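Local coordinates for protein mitochondrial association factor 1 (Toxoplasma gondii, PDB 6BXT) that binds ADP-ribose in a macrodomain-like fold and probably takes part in the association of the parasite with host mitochondria, at residues V45-A50 with A213-L218; L55-V60 with D165-T170. All coordinates share one frame; numbering follows the deposited sequence.

Contact 1 (V45-A50 with A213-L218). With APR (adenosine-5-diphosphoribose), chain D.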
loop_
_atom_site.group_PDB
_atom_site.type_symbol
_atom_site.label_atom_id
_atom_site.label_comp_id
_atom_site.label_asym_id
_atom_site.label_seq_id
_atom_site.Cartn_x
_atom_site.Cartn_y
_atom_site.Cartn_z
ATOM N N VAL A 45 1.766 8.189 -9.251
ATOM C CA VAL A 45 1.866 6.811 -8.786
ATOM C C VAL A 45 1.856 6.742 -7.261
ATOM O O VAL A 45 2.776 7.229 -6.604
ATOM C CB VAL A 45 3.146 6.141 -9.321
ATOM C CG1 VAL A 45 3.212 4.680 -8.893
ATOM C CG2 VAL A 45 3.207 6.261 -10.841
ATOM N N ALA A 46 0.811 6.134 -6.708
ATOM C CA ALA A 46 0.688 5.963 -5.266
ATOM C C ALA A 46 1.290 4.632 -4.833
ATOM O O ALA A 46 0.740 3.569 -5.118
ATOM C CB ALA A 46 -0.773 6.049 -4.839
ATOM N N THR A 47 2.421 4.701 -4.138
ATOM C CA THR A 47 3.117 3.505 -3.679
ATOM C C THR A 47 2.537 3.029 -2.354
ATOM O O THR A 47 2.165 3.838 -1.505
ATOM C CB THR A 47 4.628 3.757 -3.519
ATOM O OG1 THR A 47 5.179 4.172 -4.774
ATOM C CG2 THR A 47 5.346 2.499 -3.050
ATOM N N VAL A 48 2.474 1.713 -2.185
ATOM C CA VAL A 48 1.853 1.111 -1.013
ATOM C C VAL A 48 2.891 0.712 0.029
ATOM O O VAL A 48 3.755 -0.126 -0.226
ATOM C CB VAL A 48 1.026 -0.130 -1.401
ATOM C CG1 VAL A 48 0.362 -0.745 -0.173
ATOM C CG2 VAL A 48 -0.019 0.236 -2.444
ATOM N N ASP A 49 2.779 1.305 1.211
ATOM C CA ASP A 49 3.667 0.989 2.320
ATOM C C ASP A 49 3.257 -0.329 2.973
ATOM O O ASP A 49 2.118 -0.488 3.420
ATOM C CB ASP A 49 3.648 2.121 3.352
ATOM C CG ASP A 49 4.725 1.972 4.409
ATOM O OD1 ASP A 49 5.276 0.863 4.567
ATOM O OD2 ASP A 49 5.014 2.975 5.094
ATOM N N ALA A 50 4.190 -1.274 3.016
ATOM C CA ALA A 50 3.965 -2.529 3.717
ATOM C C ALA A 50 4.003 -2.271 5.219
ATOM O O ALA A 50 5.037 -2.450 5.864
ATOM C CB ALA A 50 5.000 -3.556 3.321
ATOM N N ALA A 213 -1.958 5.067 -11.004
ATOM C CA ALA A 213 -1.216 3.814 -10.904
ATOM C C ALA A 213 -0.903 3.496 -9.444
ATOM O O ALA A 213 -0.898 4.391 -8.597
ATOM C CB ALA A 213 0.062 3.882 -11.721
ATOM N N ILE A 214 -0.652 2.220 -9.157
ATOM C CA ILE A 214 -0.374 1.771 -7.794
ATOM C C ILE A 214 0.853 0.867 -7.758
ATOM O O ILE A 214 0.861 -0.208 -8.358
ATOM C CB ILE A 214 -1.569 1.004 -7.190
ATOM C CG1 ILE A 214 -2.847 1.839 -7.293
ATOM C CG2 ILE A 214 -1.289 0.646 -5.731
ATOM C CD1 ILE A 214 -4.100 1.095 -6.885
ATOM N N ARG A 215 1.883 1.309 -7.041
ATOM C CA ARG A 215 3.108 0.535 -6.895
ATOM C C ARG A 215 3.027 -0.352 -5.657
ATOM O O ARG A 215 3.100 0.135 -4.530
ATOM C CB ARG A 215 4.319 1.465 -6.810
ATOM C CG ARG A 215 5.657 0.753 -6.941
ATOM C CD ARG A 215 6.746 1.687 -7.445
ATOM N NE ARG A 215 6.400 2.289 -8.732
ATOM C CZ ARG A 215 7.225 3.030 -9.464
ATOM N NH1 ARG A 215 8.464 3.265 -9.051
ATOM N NH2 ARG A 215 6.810 3.534 -10.618
ATOM N N LEU A 216 2.877 -1.655 -5.883
ATOM C CA LEU A 216 2.723 -2.623 -4.801
ATOM C C LEU A 216 3.986 -3.449 -4.588
ATOM O O LEU A 216 4.543 -3.981 -5.545
ATOM C CB LEU A 216 1.561 -3.575 -5.095
ATOM C CG LEU A 216 0.190 -2.955 -5.343
ATOM C CD1 LEU A 216 -0.510 -3.688 -6.469
ATOM C CD2 LEU A 216 -0.631 -3.002 -4.070
ATOM N N PRO A 217 4.444 -3.565 -3.333
ATOM C CA PRO A 217 5.413 -4.626 -3.055
ATOM C C PRO A 217 4.687 -5.958 -2.944
ATOM O O PRO A 217 3.456 -5.968 -2.984
ATOM C CB PRO A 217 6.020 -4.210 -1.716
ATOM C CG PRO A 217 4.929 -3.450 -1.046
ATOM C CD PRO A 217 4.187 -2.732 -2.144
ATOM N N LEU A 218 5.418 -7.057 -2.812
ATOM C CA LEU A 218 4.782 -8.337 -2.535
ATOM C C LEU A 218 4.465 -8.395 -1.047
ATOM O O LEU A 218 5.322 -8.758 -0.240
ATOM C CB LEU A 218 5.680 -9.504 -2.948
ATOM C CG LEU A 218 5.055 -10.897 -2.823
ATOM C CD1 LEU A 218 3.923 -11.078 -3.823
ATOM C CD2 LEU A 218 6.107 -11.972 -3.016
HETATM N N1 APR D . 12.586 -1.343 -0.450
HETATM C C2 APR D . 11.734 -1.925 -1.322
HETATM N N3 APR D . 11.289 -3.201 -1.095
HETATM C C4 APR D . 11.702 -3.886 0.007
HETATM C C5 APR D . 12.555 -3.303 0.879
HETATM C C6 APR D . 13.004 -2.020 0.650
HETATM N N6 APR D . 13.874 -1.123 1.334
HETATM N N7 APR D . 12.808 -4.195 1.884
HETATM C C8 APR D . 12.104 -5.328 1.623
HETATM N N9 APR D . 11.411 -5.150 0.455
HETATM C "C1'" APR D . 10.578 -6.041 -0.183
HETATM C "C2'" APR D . 10.578 -7.302 0.280
HETATM O "O2'" APR D . 11.363 -8.154 -0.627
HETATM C "C3'" APR D . 9.107 -7.752 0.266
HETATM O "O3'" APR D . 8.826 -8.430 -0.851
HETATM O "O4'" APR D . 9.031 -5.457 -0.061
HETATM C "C4'" APR D . 8.257 -6.402 0.345
HETATM C "C5'" APR D . 7.835 -6.124 1.766
HETATM O "O5'" APR D . 9.003 -5.876 2.572
HETATM P PA APR D . 8.827 -5.862 4.127
HETATM O O1A APR D . 8.174 -4.560 4.562
HETATM O O2A APR D . 10.132 -6.016 4.800
HETATM O O3A APR D . 7.883 -7.112 4.508
HETATM P PB APR D . 6.510 -7.030 5.302
HETATM O O1B APR D . 5.375 -6.597 4.375
HETATM O O2B APR D . 6.220 -8.424 5.858
HETATM O O5D APR D . 6.645 -6.010 6.513
HETATM C C5D APR D . 7.172 -6.564 7.692
HETATM O O4D APR D . 8.690 -4.818 7.829
HETATM O O1D APR D . 8.288 -2.723 6.656
HETATM C C1D APR D . 8.356 -3.242 7.930
HETATM O O2D APR D . 7.369 -2.126 9.701
HETATM C C2D APR D . 7.192 -3.087 8.560
HETATM O O3D APR D . 6.841 -4.402 10.466
HETATM C C3D APR D . 6.798 -4.431 9.099
HETATM C C4D APR D . 7.861 -5.462 8.558
#

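Contact 2 (L55-V60 with D165-T170). With APR (adenosine-5-diphosphoribose), chain D.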
loop_
_atom_site.group_PDB
_atom_site.type_symbol
_atom_site.label_atom_id
_atom_site.label_comp_id
_atom_site.label_asym_id
_atom_site.label_seq_id
_atom_site.Cartn_x
_atom_site.Cartn_y
_atom_site.Cartn_z
ATOM N N LEU A 55 0.709 0.320 13.142
ATOM C CA LEU A 55 0.142 1.368 12.289
ATOM C C LEU A 55 0.984 2.647 12.275
ATOM O O LEU A 55 0.457 3.736 12.049
ATOM C CB LEU A 55 -1.287 1.703 12.734
ATOM C CG LEU A 55 -2.298 0.552 12.742
ATOM C CD1 LEU A 55 -3.611 1.012 13.356
ATOM C CD2 LEU A 55 -2.521 0.016 11.334
ATOM N N PHE A 56 2.286 2.509 12.512
ATOM C CA PHE A 56 3.209 3.642 12.453
ATOM C C PHE A 56 4.132 3.532 11.240
ATOM O O PHE A 56 4.389 2.434 10.745
ATOM C CB PHE A 56 4.040 3.732 13.739
ATOM C CG PHE A 56 4.895 2.522 13.999
ATOM C CD1 PHE A 56 6.146 2.394 13.409
ATOM C CD2 PHE A 56 4.452 1.517 14.841
ATOM C CE1 PHE A 56 6.930 1.282 13.650
ATOM C CE2 PHE A 56 5.232 0.404 15.086
ATOM C CZ PHE A 56 6.474 0.286 14.491
ATOM N N ILE A 57 4.624 4.676 10.769
ATOM C CA ILE A 57 5.580 4.708 9.668
ATOM C C ILE A 57 7.002 4.778 10.215
ATOM O O ILE A 57 7.380 5.745 10.876
ATOM C CB ILE A 57 5.330 5.902 8.725
ATOM C CG1 ILE A 57 3.962 5.756 8.049
ATOM C CG2 ILE A 57 6.438 5.995 7.672
ATOM C CD1 ILE A 57 3.540 6.963 7.228
ATOM N N GLY A 58 7.786 3.746 9.923
ATOM C CA GLY A 58 9.149 3.656 10.407
ATOM C C GLY A 58 9.623 2.217 10.430
ATOM O O GLY A 58 9.156 1.391 9.645
ATOM N N GLY A 59 10.551 1.914 11.331
ATOM C CA GLY A 59 11.097 0.574 11.433
ATOM C C GLY A 59 12.052 0.275 10.292
ATOM O O GLY A 59 12.842 1.134 9.896
ATOM N N VAL A 60 11.973 -0.944 9.765
ATOM C CA VAL A 60 12.863 -1.391 8.700
ATOM C C VAL A 60 12.054 -1.853 7.490
ATOM O O VAL A 60 10.891 -1.477 7.339
ATOM C CB VAL A 60 13.782 -2.529 9.187
ATOM C CG1 VAL A 60 14.632 -2.049 10.352
ATOM C CG2 VAL A 60 12.961 -3.754 9.584
ATOM N N ASP A 165 2.972 12.788 -4.652
ATOM C CA ASP A 165 2.355 13.324 -3.441
ATOM C C ASP A 165 1.252 12.434 -2.860
ATOM O O ASP A 165 0.445 12.900 -2.057
ATOM C CB ASP A 165 1.783 14.715 -3.720
ATOM C CG ASP A 165 0.604 14.683 -4.672
ATOM O OD1 ASP A 165 0.432 13.672 -5.384
ATOM O OD2 ASP A 165 -0.146 15.681 -4.714
ATOM N N VAL A 166 1.216 11.164 -3.259
ATOM C CA VAL A 166 0.269 10.212 -2.678
ATOM C C VAL A 166 0.972 8.918 -2.285
ATOM O O VAL A 166 1.819 8.407 -3.019
ATOM C CB VAL A 166 -0.892 9.868 -3.647
ATOM C CG1 VAL A 166 -1.953 9.026 -2.934
ATOM C CG2 VAL A 166 -1.521 11.133 -4.208
ATOM N N MET A 167 0.609 8.403 -1.116
ATOM C CA MET A 167 1.095 7.113 -0.650
ATOM C C MET A 167 -0.055 6.300 -0.069
ATOM O O MET A 167 -1.130 6.837 0.209
ATOM C CB MET A 167 2.190 7.293 0.403
ATOM C CG MET A 167 1.717 7.951 1.700
ATOM S SD MET A 167 2.893 7.775 3.054
ATOM C CE MET A 167 2.862 6.003 3.324
ATOM N N LEU A 168 0.180 5.005 0.107
ATOM C CA LEU A 168 -0.759 4.140 0.805
ATOM C C LEU A 168 -0.036 3.371 1.900
ATOM O O LEU A 168 1.183 3.216 1.861
ATOM C CB LEU A 168 -1.439 3.170 -0.162
ATOM C CG LEU A 168 -2.365 3.814 -1.191
ATOM C CD1 LEU A 168 -1.810 3.634 -2.593
ATOM C CD2 LEU A 168 -3.763 3.229 -1.082
ATOM N N TYR A 169 -0.805 2.895 2.871
ATOM C CA TYR A 169 -0.273 2.157 4.003
ATOM C C TYR A 169 -1.237 1.027 4.323
ATOM O O TYR A 169 -2.429 1.263 4.509
ATOM C CB TYR A 169 -0.092 3.085 5.209
ATOM C CG TYR A 169 0.520 2.446 6.441
ATOM C CD1 TYR A 169 -0.221 1.592 7.249
ATOM C CD2 TYR A 169 1.826 2.727 6.815
ATOM C CE1 TYR A 169 0.332 1.019 8.381
ATOM C CE2 TYR A 169 2.385 2.162 7.947
ATOM C CZ TYR A 169 1.634 1.310 8.726
ATOM O OH TYR A 169 2.185 0.742 9.851
ATOM N N THR A 170 -0.724 -0.196 4.377
ATOM C CA THR A 170 -1.556 -1.354 4.669
ATOM C C THR A 170 -0.807 -2.331 5.562
ATOM O O THR A 170 0.422 -2.322 5.608
ATOM C CB THR A 170 -2.003 -2.074 3.376
ATOM O OG1 THR A 170 -2.969 -3.083 3.694
ATOM C CG2 THR A 170 -0.811 -2.709 2.663
HETATM N N1 APR D . 12.586 -1.343 -0.450
HETATM C C2 APR D . 11.734 -1.925 -1.322
HETATM N N3 APR D . 11.289 -3.201 -1.095
HETATM C C4 APR D . 11.702 -3.886 0.007
HETATM C C5 APR D . 12.555 -3.303 0.879
HETATM C C6 APR D . 13.004 -2.020 0.650
HETATM N N6 APR D . 13.874 -1.123 1.334
HETATM N N7 APR D . 12.808 -4.195 1.884
HETATM C C8 APR D . 12.104 -5.328 1.623
HETATM N N9 APR D . 11.411 -5.150 0.455
HETATM C "C1'" APR D . 10.578 -6.041 -0.183
HETATM C "C2'" APR D . 10.578 -7.302 0.280
HETATM O "O2'" APR D . 11.363 -8.154 -0.627
HETATM C "C3'" APR D . 9.107 -7.752 0.266
HETATM O "O3'" APR D . 8.826 -8.430 -0.851
HETATM O "O4'" APR D . 9.031 -5.457 -0.061
HETATM C "C4'" APR D . 8.257 -6.402 0.345
HETATM C "C5'" APR D . 7.835 -6.124 1.766
HETATM O "O5'" APR D . 9.003 -5.876 2.572
HETATM P PA APR D . 8.827 -5.862 4.127
HETATM O O1A APR D . 8.174 -4.560 4.562
HETATM O O2A APR D . 10.132 -6.016 4.800
HETATM O O3A APR D . 7.883 -7.112 4.508
HETATM P PB APR D . 6.510 -7.030 5.302
HETATM O O1B APR D . 5.375 -6.597 4.375
HETATM O O2B APR D . 6.220 -8.424 5.858
HETATM O O5D APR D . 6.645 -6.010 6.513
HETATM C C5D APR D . 7.172 -6.564 7.692
HETATM O O4D APR D . 8.690 -4.818 7.829
HETATM O O1D APR D . 8.288 -2.723 6.656
HETATM C C1D APR D . 8.356 -3.242 7.930
HETATM O O2D APR D . 7.369 -2.126 9.701
HETATM C C2D APR D . 7.192 -3.087 8.560
HETATM O O3D APR D . 6.841 -4.402 10.466
HETATM C C3D APR D . 6.798 -4.431 9.099
HETATM C C4D APR D . 7.861 -5.462 8.558
#

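Contact 1 (V45-A50 with A213-L218)
Arg215 lays the start of its side chain against Val45 and Thr47, on one face of a parallel strand pair. Val45 holds CG1 anti to its backbone N (chi1 -177°), which brings that methyl 4.0 Å from Arg215 CB, while Thr47 OG1 lies 3.5 Å from the same CB. Beyond this aliphatic part the Arg215 chain bends at CG-CD, and its guanidinium goes to Asp38, Gln255 and the carbonyl of Pro35; Thr47 OG1 bonds to Leu36 O. Val48 points toward the other strand, its CG2 3.5 Å from Ile214 CG2 and 3.7 Å from Leu216 CD2. Three backbone bonds join the strands: Ala46 N to Ala213 O (3.1 Å), Arg215 N to Ala46 O (3.2 Å) and Val48 N to Arg215 O (2.9 Å). The ladder stops there, as Pro217 sets its ring against the Val48 carbonyl instead. Just past the strand, Pro217 places CB 3.7 Å from O4' of ADP-ribose, and Ala50 lies beside the diphosphate. This pair lies in the middle of the mixed sheet of a macrodomain-like fold, between strands 166-171 and 253-256, and helix 61-76 packs on Thr47 and Pro217.

Contact 2 (L55-V60 with D165-T170)
The loop that leads from strand 45-51 into helix 61-76, part of the ADP-ribose site, is fastened to the sheet by Tyr169, whose phenol reaches Phe56 and Ile57. A chi1 of -177° extends the Tyr169 side chain away from the backbone N, projecting the ring from its strand toward the loop, and OH donates to Phe56 O at 2.9 Å. The carbonyl oxygen sits at the ring edge, near the ring plane, whereas the hydroxyl stands 47° out of the carbonyl plane. Both atoms have a second partner: Thr52 N bonds to Tyr169 OH, and Asn63 ND2 to Phe56 O. Ile57 runs past the ring in the opposite direction, its CG1 obliquely placed 3.9 Å from Tyr169 CD2, and then meets Met167 tip to tip, CD1 to CE at 4.1 Å. Leu55 CD2 adds a looser touch to Tyr169 CE1 at 4.2 Å. Further along the loop, Val60 O accepts a bond from O1D of ADP-ribose at 3.0 Å, so the anchored segment leads directly to the distal ribose. Helix 83-103 packs against Phe56 and Tyr169, helix 61-76 against Ile57 and Met167, and strand 166-171 itself runs between strands 45-51 and 147-152.

From the N terminus, after strands 9-13 and 19-23, the chain lays down strand 45-51 and, a few residues on, the loop 55-60. It then makes helices 61-76 and 83-103 and the antiparallel strands 109-111, 120-126 and 147-152 before strand 166-171 returns to that loop and closes contact 2. Helices 179-201 and 204-208 follow, and strand 213-216 closes contact 1, so contact 2 is nested inside the loop of contact 1. The two share the sheet: strand 45-51 has strand 213-216 along one edge and strand 166-171 along the other, where Thr47 O and Asp49 N probably bond to Leu168. ADP-ribose touches both contacts, spanning the C-terminal end of the strand pair and the loop beyond it.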